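Local coordinates for protein SusD homolog (Bacteroides thetaiotaomicron, PDB 4MRU) that probably binds mucin O-glycans at the cell surface, as a SusD-like outer-membrane lipoprotein with a TPR-like helical fold, at residues E47-G52 with F58-T63; V260-I265 with K441-V446; G380-D383 with Y388-G391. All blocks are in the same frame, centred on the assembly; numbering follows the deposited sequence.

Contact 1: residues E47-G52 with F58-T63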
ATOM      1  N   GLU A  47       4.037   8.112   2.677  1.00 18.96           N
ATOM      2  CA  GLU A  47       2.902   7.462   3.308  1.00 18.13           C
ATOM      3  C   GLU A  47       1.751   8.386   3.697  1.00 20.40           C
ATOM      4  O   GLU A  47       0.590   8.055   3.469  1.00 18.25           O
ATOM      5  CB  GLU A  47       3.385   6.761   4.571  1.00 17.04           C
ATOM      6  CG  GLU A  47       4.348   5.649   4.287  1.00 20.10           C
ATOM      7  CD  GLU A  47       3.677   4.465   3.641  1.00 23.60           C
ATOM      8  OE1 GLU A  47       2.541   4.076   4.055  1.00 22.25           O
ATOM      9  OE2 GLU A  47       4.304   3.884   2.750  1.00 24.75           O
ATOM     10  N   ALA A  48       2.048   9.499   4.354  1.00 17.05           N
ATOM     11  CA  ALA A  48       0.989  10.340   4.896  1.00 16.52           C
ATOM     12  C   ALA A  48       0.321  11.167   3.776  1.00 19.00           C
ATOM     13  O   ALA A  48      -0.882  11.103   3.562  1.00 18.95           O
ATOM     14  CB  ALA A  48       1.538  11.244   6.005  1.00 18.85           C
HETATM   15  N   MSE A  49       1.146  11.853   3.025  1.00 18.85           N
HETATM   16  CA  MSE A  49       0.663  12.682   1.898  1.00 17.27           C
HETATM   17  C   MSE A  49       0.286  11.837   0.700  1.00 18.98           C
HETATM   18  O   MSE A  49      -0.831  11.958   0.179  1.00 22.90           O
HETATM   19  CB  MSE A  49       1.747  13.656   1.541  1.00 19.19           C
HETATM   20  CG  MSE A  49       1.959  14.739   2.563  1.00 20.15           C
HETATM   21 SE   MSE A  49       3.349  15.872   1.758  0.75 25.70          SE
HETATM   22  CE  MSE A  49       4.006  16.853   3.344  1.00 23.58           C
ATOM     23  N   CYS A  50       1.209  11.033   0.186  1.00 18.72           N
ATOM     24  CA  CYS A  50       0.930  10.294  -1.079  1.00 21.44           C
ATOM     25  C   CYS A  50      -0.056   9.087  -0.911  1.00 20.93           C
ATOM     26  O   CYS A  50      -1.216   9.161  -1.347  1.00 17.86           O
ATOM     27  CB  CYS A  50       2.252   9.875  -1.714  1.00 25.42           C
ATOM     28  SG  CYS A  50       2.060   8.964  -3.285  1.00 21.17           S
ATOM     29  N   GLY A  51       0.377   8.013  -0.220  1.00 17.88           N
ATOM     30  CA  GLY A  51      -0.482   6.878   0.030  1.00 18.03           C
ATOM     31  C   GLY A  51      -1.764   7.306   0.729  1.00 18.93           C
ATOM     32  O   GLY A  51      -2.856   6.870   0.386  1.00 21.14           O
ATOM     33  N   GLY A  52      -1.620   8.174   1.724  1.00 21.28           N
ATOM     34  CA  GLY A  52      -2.756   8.609   2.519  1.00 20.35           C
ATOM     35  C   GLY A  52      -3.835   9.291   1.715  1.00 18.52           C
ATOM     36  O   GLY A  52      -5.026   8.950   1.837  1.00 22.58           O
ATOM     37  N   PHE A  58      -6.221   9.568   4.548  1.00 16.58           N
ATOM     38  CA  PHE A  58      -5.794  10.754   5.292  1.00 19.84           C
ATOM     39  C   PHE A  58      -5.820  11.983   4.431  1.00 20.97           C
ATOM     40  O   PHE A  58      -5.580  11.933   3.225  1.00 20.99           O
ATOM     41  CB  PHE A  58      -4.355  10.677   5.798  1.00 21.92           C
ATOM     42  CG  PHE A  58      -4.049   9.468   6.593  1.00 20.25           C
ATOM     43  CD1 PHE A  58      -4.723   9.217   7.755  1.00 22.19           C
ATOM     44  CD2 PHE A  58      -3.122   8.571   6.142  1.00 24.24           C
ATOM     45  CE1 PHE A  58      -4.467   8.088   8.476  1.00 24.27           C
ATOM     46  CE2 PHE A  58      -2.877   7.413   6.859  1.00 24.56           C
ATOM     47  CZ  PHE A  58      -3.559   7.172   8.013  1.00 21.39           C
ATOM     48  N   GLY A  59      -6.081  13.100   5.093  1.00 22.63           N
ATOM     49  CA  GLY A  59      -5.890  14.417   4.500  1.00 23.52           C
ATOM     50  C   GLY A  59      -4.979  15.274   5.419  1.00 22.84           C
ATOM     51  O   GLY A  59      -4.773  14.973   6.605  1.00 21.19           O
ATOM     52  N   GLU A  60      -4.504  16.350   4.833  1.00 23.79           N
ATOM     53  CA  GLU A  60      -3.526  17.221   5.428  1.00 21.93           C
ATOM     54  C   GLU A  60      -4.292  18.313   6.173  1.00 23.67           C
ATOM     55  O   GLU A  60      -5.272  18.871   5.695  1.00 26.59           O
ATOM     56  CB  GLU A  60      -2.592  17.795   4.345  1.00 24.24           C
ATOM     57  CG  GLU A  60      -1.963  16.781   3.366  1.00 27.28           C
ATOM     58  CD  GLU A  60      -2.581  16.773   1.985  1.00 32.18           C
ATOM     59  OE1 GLU A  60      -3.788  17.046   1.885  1.00 33.96           O
ATOM     60  OE2 GLU A  60      -1.857  16.457   1.005  1.00 33.51           O
ATOM     61  N   THR A  61      -3.843  18.611   7.369  1.00 22.12           N
ATOM     62  CA  THR A  61      -4.484  19.620   8.212  1.00 21.28           C
ATOM     63  C   THR A  61      -3.974  21.005   7.996  1.00 22.07           C
ATOM     64  O   THR A  61      -4.588  21.978   8.459  1.00 25.20           O
ATOM     65  CB  THR A  61      -4.205  19.326   9.707  1.00 22.92           C
ATOM     66  OG1 THR A  61      -2.782  19.308   9.922  1.00 19.91           O
ATOM     67  CG2 THR A  61      -4.806  18.028  10.106  1.00 20.01           C
ATOM     68  N   ARG A  62      -2.871  21.142   7.255  1.00 21.35           N
ATOM     69  CA  ARG A  62      -2.220  22.446   7.156  1.00 20.56           C
ATOM     70  C   ARG A  62      -2.786  23.272   6.005  1.00 21.34           C
ATOM     71  O   ARG A  62      -2.442  23.047   4.848  1.00 21.55           O
ATOM     72  CB  ARG A  62      -0.696  22.293   7.028  1.00 21.05           C
ATOM     73  CG  ARG A  62      -0.085  21.594   8.253  1.00 20.99           C
ATOM     74  CD  ARG A  62      -0.337  22.391   9.538  1.00 22.24           C
ATOM     75  NE  ARG A  62       0.035  21.640  10.729  1.00 23.83           N
ATOM     76  CZ  ARG A  62      -0.199  22.025  11.974  1.00 24.21           C
ATOM     77  NH1 ARG A  62      -0.814  23.196  12.220  1.00 21.35           N
ATOM     78  NH2 ARG A  62       0.199  21.234  12.981  1.00 26.39           N
ATOM     79  N   THR A  63      -3.615  24.259   6.369  1.00 22.32           N
ATOM     80  CA  THR A  63      -4.414  25.054   5.400  1.00 22.45           C
ATOM     81  C   THR A  63      -3.556  25.993   4.593  1.00 25.14           C
ATOM     82  O   THR A  63      -3.969  26.449   3.517  1.00 27.97           O
ATOM     83  CB  THR A  63      -5.521  25.858   6.105  1.00 22.79           C
ATOM     84  OG1 THR A  63      -4.940  26.711   7.118  1.00 24.32           O
ATOM     85  CG2 THR A  63      -6.503  24.893   6.731  1.00 23.15           C
TER
HETATM   86  O   HOH W   1      -2.597  13.278   3.324  1.00 21.84           O

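Contact 2: residues V260-I265 with K441-V446. With EDO (1,2-ethanediol), chain H.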
ATOM      1  N   VAL A 260      -7.846  11.747   9.543  1.00 19.93           N
ATOM      2  CA  VAL A 260      -8.481  10.719   8.772  1.00 20.31           C
ATOM      3  C   VAL A 260      -9.389  11.306   7.696  1.00 20.65           C
ATOM      4  O   VAL A 260     -10.093  12.292   7.906  1.00 18.96           O
ATOM      5  CB  VAL A 260      -9.276   9.764   9.711  1.00 21.80           C
ATOM      6  CG1 VAL A 260      -9.957   8.679   8.906  1.00 23.10           C
ATOM      7  CG2 VAL A 260      -8.348   9.151  10.723  1.00 22.99           C
ATOM      8  N   GLY A 261      -9.371  10.649   6.535  1.00 20.11           N
ATOM      9  CA  GLY A 261     -10.119  11.060   5.387  1.00 19.96           C
ATOM     10  C   GLY A 261     -11.585  10.653   5.402  1.00 20.71           C
ATOM     11  O   GLY A 261     -11.995   9.718   6.114  1.00 18.47           O
ATOM     12  N   ALA A 262     -12.374  11.363   4.591  1.00 18.43           N
ATOM     13  CA  ALA A 262     -13.801  11.171   4.551  1.00 19.12           C
ATOM     14  C   ALA A 262     -14.166   9.768   4.070  1.00 22.20           C
ATOM     15  O   ALA A 262     -15.148   9.180   4.537  1.00 21.62           O
ATOM     16  CB  ALA A 262     -14.436  12.190   3.639  1.00 19.96           C
ATOM     17  N   ASP A 263     -13.398   9.254   3.115  1.00 21.19           N
ATOM     18  CA  ASP A 263     -13.805   8.022   2.432  1.00 23.82           C
ATOM     19  C   ASP A 263     -13.865   6.863   3.386  1.00 20.34           C
ATOM     20  O   ASP A 263     -14.895   6.190   3.498  1.00 23.39           O
ATOM     21  CB  ASP A 263     -12.856   7.692   1.283  1.00 24.14           C
ATOM     22  CG  ASP A 263     -12.723   8.833   0.304  1.00 34.37           C
ATOM     23  OD1 ASP A 263     -11.898   9.757   0.541  1.00 31.86           O
ATOM     24  OD2 ASP A 263     -13.466   8.782  -0.685  1.00 31.73           O
ATOM     25  N   ILE A 264     -12.782   6.617   4.101  1.00 21.09           N
ATOM     26  CA  ILE A 264     -12.754   5.458   4.997  1.00 19.65           C
ATOM     27  C   ILE A 264     -13.803   5.589   6.120  1.00 24.51           C
ATOM     28  O   ILE A 264     -14.436   4.602   6.511  1.00 21.39           O
ATOM     29  CB  ILE A 264     -11.359   5.177   5.553  1.00 22.20           C
ATOM     30  CG1 ILE A 264     -11.375   3.802   6.257  1.00 23.93           C
ATOM     31  CG2 ILE A 264     -10.889   6.306   6.483  1.00 22.28           C
ATOM     32  CD1 ILE A 264     -10.029   3.184   6.425  1.00 27.31           C
ATOM     33  N   ILE A 265     -14.061   6.807   6.575  1.00 20.14           N
ATOM     34  CA  ILE A 265     -15.142   7.032   7.535  1.00 21.33           C
ATOM     35  C   ILE A 265     -16.558   6.797   6.956  1.00 23.43           C
ATOM     36  O   ILE A 265     -17.422   6.246   7.650  1.00 25.52           O
ATOM     37  CB  ILE A 265     -15.046   8.446   8.136  1.00 26.07           C
ATOM     38  CG1 ILE A 265     -13.728   8.618   8.865  1.00 24.30           C
ATOM     39  CG2 ILE A 265     -16.199   8.707   9.092  1.00 31.98           C
ATOM     40  CD1 ILE A 265     -13.601   7.816  10.133  1.00 29.32           C
ATOM     41  N   LYS A 441     -14.538   2.557  -4.629  1.00 18.52           N
ATOM     42  CA  LYS A 441     -14.867   3.838  -5.165  1.00 19.30           C
ATOM     43  C   LYS A 441     -14.643   4.889  -4.074  1.00 19.88           C
ATOM     44  O   LYS A 441     -15.030   4.708  -2.945  1.00 20.05           O
ATOM     45  CB  LYS A 441     -16.303   3.879  -5.670  1.00 20.83           C
ATOM     46  CG  LYS A 441     -16.581   2.816  -6.736  1.00 25.11           C
ATOM     47  CD  LYS A 441     -18.086   2.836  -7.011  1.00 29.75           C
ATOM     48  CE  LYS A 441     -18.476   1.821  -8.051  1.00 35.84           C
ATOM     49  NZ  LYS A 441     -19.965   1.760  -8.122  1.00 39.75           N
ATOM     50  N   LEU A 442     -13.940   5.957  -4.450  1.00 18.33           N
ATOM     51  CA  LEU A 442     -13.600   7.033  -3.552  1.00 19.13           C
ATOM     52  C   LEU A 442     -14.240   8.357  -4.002  1.00 20.94           C
ATOM     53  O   LEU A 442     -14.601   8.544  -5.173  1.00 24.47           O
ATOM     54  CB  LEU A 442     -12.099   7.216  -3.553  1.00 19.02           C
ATOM     55  CG  LEU A 442     -11.250   6.030  -3.139  1.00 18.88           C
ATOM     56  CD1 LEU A 442      -9.751   6.323  -3.395  1.00 20.34           C
ATOM     57  CD2 LEU A 442     -11.539   5.704  -1.686  1.00 20.36           C
ATOM     58  N   LEU A 443     -14.317   9.307  -3.078  1.00 20.07           N
ATOM     59  CA  LEU A 443     -14.857  10.603  -3.338  1.00 18.91           C
ATOM     60  C   LEU A 443     -13.892  11.415  -4.184  1.00 21.17           C
ATOM     61  O   LEU A 443     -12.665  11.437  -3.910  1.00 19.29           O
ATOM     62  CB  LEU A 443     -15.130  11.344  -2.016  1.00 21.20           C
ATOM     63  CG  LEU A 443     -16.159  10.724  -1.068  1.00 20.72           C
ATOM     64  CD1 LEU A 443     -16.312  11.544   0.207  1.00 19.43           C
ATOM     65  CD2 LEU A 443     -17.502  10.621  -1.745  1.00 21.05           C
ATOM     66  N   PRO A 444     -14.431  12.152  -5.154  1.00 18.95           N
ATOM     67  CA  PRO A 444     -13.524  12.945  -5.999  1.00 19.19           C
ATOM     68  C   PRO A 444     -12.940  14.120  -5.214  1.00 21.07           C
ATOM     69  O   PRO A 444     -13.555  14.600  -4.274  1.00 20.16           O
ATOM     70  CB  PRO A 444     -14.431  13.429  -7.128  1.00 18.17           C
ATOM     71  CG  PRO A 444     -15.781  13.524  -6.504  1.00 20.97           C
ATOM     72  CD  PRO A 444     -15.835  12.319  -5.557  1.00 19.90           C
ATOM     73  N   VAL A 445     -11.752  14.574  -5.602  1.00 21.86           N
ATOM     74  CA  VAL A 445     -11.200  15.776  -5.021  1.00 21.16           C
ATOM     75  C   VAL A 445     -12.114  16.962  -5.398  1.00 22.64           C
ATOM     76  O   VAL A 445     -12.814  16.931  -6.416  1.00 19.13           O
ATOM     77  CB  VAL A 445      -9.744  16.084  -5.451  1.00 19.24           C
ATOM     78  CG1 VAL A 445      -8.826  14.934  -5.081  1.00 18.38           C
ATOM     79  CG2 VAL A 445      -9.668  16.378  -6.950  1.00 20.96           C
ATOM     80  N   VAL A 446     -12.073  18.004  -4.572  1.00 21.11           N
ATOM     81  CA  VAL A 446     -12.748  19.246  -4.889  1.00 21.84           C
ATOM     82  C   VAL A 446     -11.889  20.173  -5.751  1.00 21.92           C
ATOM     83  O   VAL A 446     -12.325  20.679  -6.774  1.00 16.15           O
ATOM     84  CB  VAL A 446     -13.153  19.946  -3.580  1.00 22.26           C
ATOM     85  CG1 VAL A 446     -13.832  21.252  -3.902  1.00 22.06           C
ATOM     86  CG2 VAL A 446     -14.046  18.995  -2.770  1.00 18.56           C
TER
HETATM   87  C1  EDO H 606     -11.775   9.213  -8.328  1.00 37.32           C
HETATM   88  O1  EDO H 606     -11.557   8.044  -7.543  1.00 43.71           O
HETATM   89  C2  EDO H 606     -13.247   9.320  -8.674  1.00 46.01           C
HETATM   90  O2  EDO H 606     -13.993   9.739  -7.540  1.00 37.95           O
HETATM   91  O   HOH W   2     -10.980  10.614  -1.710  1.00 28.17           O

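Contact 3: residues G380-D383 with Y388-G391. With EDO (1,2-ethanediol), chain I; EDO (1,2-ethanediol), chain K.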
ATOM      1  N   GLY A 380     -23.429   8.620   3.203  1.00 21.38           N
ATOM      2  CA  GLY A 380     -23.147   9.931   2.632  1.00 21.83           C
ATOM      3  C   GLY A 380     -22.122  10.668   3.511  1.00 22.13           C
ATOM      4  O   GLY A 380     -21.972  10.370   4.688  1.00 20.93           O
ATOM      5  N   TYR A 381     -21.398  11.621   2.940  1.00 22.03           N
ATOM      6  CA  TYR A 381     -20.414  12.383   3.718  1.00 23.24           C
ATOM      7  C   TYR A 381     -20.985  13.667   4.293  1.00 22.74           C
ATOM      8  O   TYR A 381     -21.325  14.592   3.553  1.00 21.61           O
ATOM      9  CB  TYR A 381     -19.191  12.729   2.884  1.00 21.81           C
ATOM     10  CG  TYR A 381     -18.225  13.581   3.685  1.00 20.32           C
ATOM     11  CD1 TYR A 381     -17.739  13.165   4.903  1.00 20.82           C
ATOM     12  CD2 TYR A 381     -17.775  14.784   3.195  1.00 20.51           C
ATOM     13  CE1 TYR A 381     -16.872  13.952   5.648  1.00 22.01           C
ATOM     14  CE2 TYR A 381     -16.935  15.589   3.931  1.00 21.86           C
ATOM     15  CZ  TYR A 381     -16.470  15.177   5.150  1.00 19.91           C
ATOM     16  OH  TYR A 381     -15.586  15.997   5.827  1.00 20.60           O
ATOM     17  N   THR A 382     -21.113  13.750   5.617  1.00 21.26           N
ATOM     18  CA  THR A 382     -21.488  15.036   6.248  1.00 24.67           C
ATOM     19  C   THR A 382     -20.261  15.645   6.871  1.00 23.20           C
ATOM     20  O   THR A 382     -19.717  15.107   7.836  1.00 24.04           O
ATOM     21  CB  THR A 382     -22.601  14.859   7.293  1.00 26.70           C
ATOM     22  OG1 THR A 382     -23.738  14.243   6.662  1.00 25.78           O
ATOM     23  CG2 THR A 382     -23.020  16.196   7.884  1.00 29.79           C
ATOM     24  N   ASP A 383     -19.801  16.770   6.314  1.00 20.28           N
ATOM     25  CA  ASP A 383     -18.675  17.513   6.871  1.00 19.37           C
ATOM     26  C   ASP A 383     -19.148  18.212   8.136  1.00 20.33           C
ATOM     27  O   ASP A 383     -20.016  19.071   8.068  1.00 21.17           O
ATOM     28  CB  ASP A 383     -18.184  18.498   5.839  1.00 22.47           C
ATOM     29  CG  ASP A 383     -16.970  19.313   6.295  1.00 23.54           C
ATOM     30  OD1 ASP A 383     -16.500  19.138   7.448  1.00 20.64           O
ATOM     31  OD2 ASP A 383     -16.521  20.169   5.476  1.00 22.80           O
ATOM     32  N   TYR A 388     -17.685  20.655   2.821  1.00 21.80           N
ATOM     33  CA  TYR A 388     -17.437  19.715   1.704  1.00 20.63           C
ATOM     34  C   TYR A 388     -18.337  18.454   1.738  1.00 22.36           C
ATOM     35  O   TYR A 388     -17.947  17.374   1.248  1.00 19.68           O
ATOM     36  CB  TYR A 388     -15.970  19.329   1.663  1.00 18.63           C
ATOM     37  CG  TYR A 388     -15.054  20.513   1.565  1.00 19.79           C
ATOM     38  CD1 TYR A 388     -15.001  21.277   0.404  1.00 19.45           C
ATOM     39  CD2 TYR A 388     -14.281  20.907   2.632  1.00 19.55           C
ATOM     40  CE1 TYR A 388     -14.188  22.403   0.320  1.00 20.23           C
ATOM     41  CE2 TYR A 388     -13.468  22.025   2.567  1.00 20.46           C
ATOM     42  CZ  TYR A 388     -13.410  22.764   1.393  1.00 20.75           C
ATOM     43  OH  TYR A 388     -12.593  23.862   1.305  1.00 18.59           O
ATOM     44  N   SER A 389     -19.534  18.611   2.291  1.00 20.53           N
ATOM     45  CA  SER A 389     -20.488  17.505   2.359  1.00 20.21           C
ATOM     46  C   SER A 389     -20.813  17.014   0.992  1.00 24.38           C
ATOM     47  O   SER A 389     -20.867  17.792   0.044  1.00 21.12           O
ATOM     48  CB  SER A 389     -21.767  17.927   3.054  1.00 22.01           C
ATOM     49  OG  SER A 389     -21.464  18.226   4.410  1.00 22.02           O
ATOM     50  N   THR A 390     -21.026  15.701   0.861  1.00 23.33           N
ATOM     51  CA  THR A 390     -21.354  15.171  -0.453  1.00 23.04           C
ATOM     52  C   THR A 390     -22.032  13.810  -0.314  1.00 25.62           C
ATOM     53  O   THR A 390     -22.126  13.250   0.796  1.00 23.26           O
ATOM     54  CB  THR A 390     -20.072  15.116  -1.371  1.00 25.52           C
ATOM     55  OG1 THR A 390     -20.461  15.023  -2.734  1.00 23.68           O
ATOM     56  CG2 THR A 390     -19.206  13.958  -1.079  1.00 25.68           C
ATOM     57  N   GLY A 391     -22.495  13.277  -1.438  1.00 23.90           N
ATOM     58  CA  GLY A 391     -23.137  11.977  -1.450  1.00 23.79           C
ATOM     59  C   GLY A 391     -22.193  10.826  -1.183  1.00 24.81           C
ATOM     60  O   GLY A 391     -20.982  10.966  -1.168  1.00 24.14           O
TER
HETATM   61  C1  EDO I 607     -20.270   9.227   7.537  1.00 35.54           C
HETATM   62  O1  EDO I 607     -20.811   9.272   8.871  1.00 34.82           O
HETATM   63  C2  EDO I 607     -19.540  10.523   7.187  1.00 39.97           C
HETATM   64  O2  EDO I 607     -20.362  11.729   7.265  1.00 32.10           O
HETATM   65  C1  EDO K 609     -17.614  20.559  -3.661  1.00 32.39           C
HETATM   66  O1  EDO K 609     -18.035  19.761  -4.814  1.00 24.11           O
HETATM   67  C2  EDO K 609     -18.211  20.173  -2.285  1.00 29.87           C
HETATM   68  O2  EDO K 609     -18.745  18.818  -2.192  1.00 28.99           O

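Contact 1: residues E47-G52 with F58-T63
Phe58 and Gly52 meet twice, once through their backbones and once through the ring. The Phe58 N-H reaches Gly52 O at 3.0 Å in a nearly straight bond (164°), yet the donor stands above the carbonyl plane, 57° out of it, and so misses the lone pairs. The Phe58 side chain turns toward the helix because CG lies beside its own backbone N (chi1 -54°). This brings CD2 obliquely to 3.6 Å from Gly52 CA. The absence of a side chain on Gly52 permits that approach: a beta carbon there would sit 2.8 Å from Phe58 CD2 and would also strike Ala48 O. Beyond the contact the same ring meets the rings of Phe252 and Phe424.

The helix ends this segment in a wider pi-type turn, in which Gly52 N makes a weak bond to Glu47 O. Ala48 O accepts a bond from a water at 2.8 Å, and the same water gives a weak one, 3.3 Å long, to Phe58 O. Glu60 leans toward the helix, its OE2 lying 4.5 Å from CG of Met49, which is present as selenomethionine. The other Glu60 oxygen, OE1, is bonded to Ser70, which gives this buried carboxylate a polar partner away from the helix.

As a worked case of a helix followed by a short connection into a strand, the contact suggests that backbone polarity and ring packing both help fix the junction: a direct bond and a water link, weak on its Phe58 side, engage buried carbonyls, while the aromatic ring packs obliquely against a glycine.

Contact 2: residues V260-I265 with K441-V446
Asp263 places its CG beside its own backbone N and anti to its carbonyl carbon (chi1 -55°), and chi2 of 84° then turns the carboxylate so that OD2 meets Leu443 N while OD1 is left to a water. OD2 takes the Leu443 N-H at 2.6 Å, a short and practically straight bond (179°) that arrives nearly along the C-O axis. OD1 receives the water at 2.6 Å, and that water also donates to Leu443 O at 2.9 Å. One carboxylate thus serves both backbone polar groups of Leu443, the N-H directly and the carbonyl through water.

The leucines close round it differently. Leu443 runs antiparallel to the aspartate side chain, its CB only 3.3 Å from Asp263 OD2, and ends with CD1 against Ala262 CB at 4.0 Å. Leu442 lies roughly perpendicular to it, bringing CD2 to 3.8 Å from Asp263 CB. On the loop's other side an ethanediol, probably from the crystallisation liquor, donates to Leu442 O.

With Gly261 as N-cap, Asp263 lies in the first turn of helix 262-270, where an acidic side chain is typical and the helix end would probably favour its charge; here it ties an extended loop of the SusD-like fold to that helix.

Contact 3: residues G380-D383 with Y388-G391
Tyr381 and Thr390 form an antiparallel hydrogen-bonded pair, the single bridge of a hairpin-like turn. Tyr381 N gives to Thr390 O at 2.8 Å from 22° off the carbonyl plane, whereas Thr390 N returns to Tyr381 O at 2.9 Å in the plane, on a lone pair.

From this bridge the tyrosine side chain can be followed outward. CB rests 3.6 Å from Thr390 O and near the Thr390 methyl. CG is anti to the backbone N (chi1 177°), which lays the ring along the turn. CD2 meets Tyr388 O at the ring edge, 3.2 Å away and in the ring plane, with CE2 close to the same oxygen; CD1 comes near an ethanediol, obliquely to the ring. Asp383 N sits over the centre of one face, though its hydrogen goes to Ser389 OG at 2.9 Å. At the tip, OH is bonded to Gly293 O. With an alanine here, Gly293 O would probably lose this partner and a gap is likely to open beside Tyr388 O and under Asp383 N.

Asp383 holds the turn's far end. Its OD2 uses the anti lone pair for Tyr388 N at 2.9 Å, and its carboxylate runs beside the Tyr388 ring with planes 11° apart. OD2 also takes Ser387 N, while OD1 accepts Leu385 N, an Asx turn, and Tyr311 OH.

Four donors around one carboxylate would probably stabilise its ionised form, and the turn is held both by the backbone bridge and by side chains, Asp383 and Ser389, that accept backbone N-H groups.

From the N terminus, contact 1 closes first: a short connection turns helix 40-54 back onto strand 58-60. That strand pairs with strand 258-260, whose last residue opens contact 2, and there Phe58 CD1 packs on Val260 CA. Contact 2 then spans 175 residues, joining the start of helix 262-270 to the loop after helix 427-437. Within that span falls contact 3, a local turn with four residues between its segments. Contacts 2 and 3 touch: Ala262 CB lies 3.6 Å from Tyr381 CE1, and Leu443 CD2 reaches Thr390 CG2. No loops cross, since contact 1 closes before contact 2 opens, and all three lie on the same side of the chain's centre.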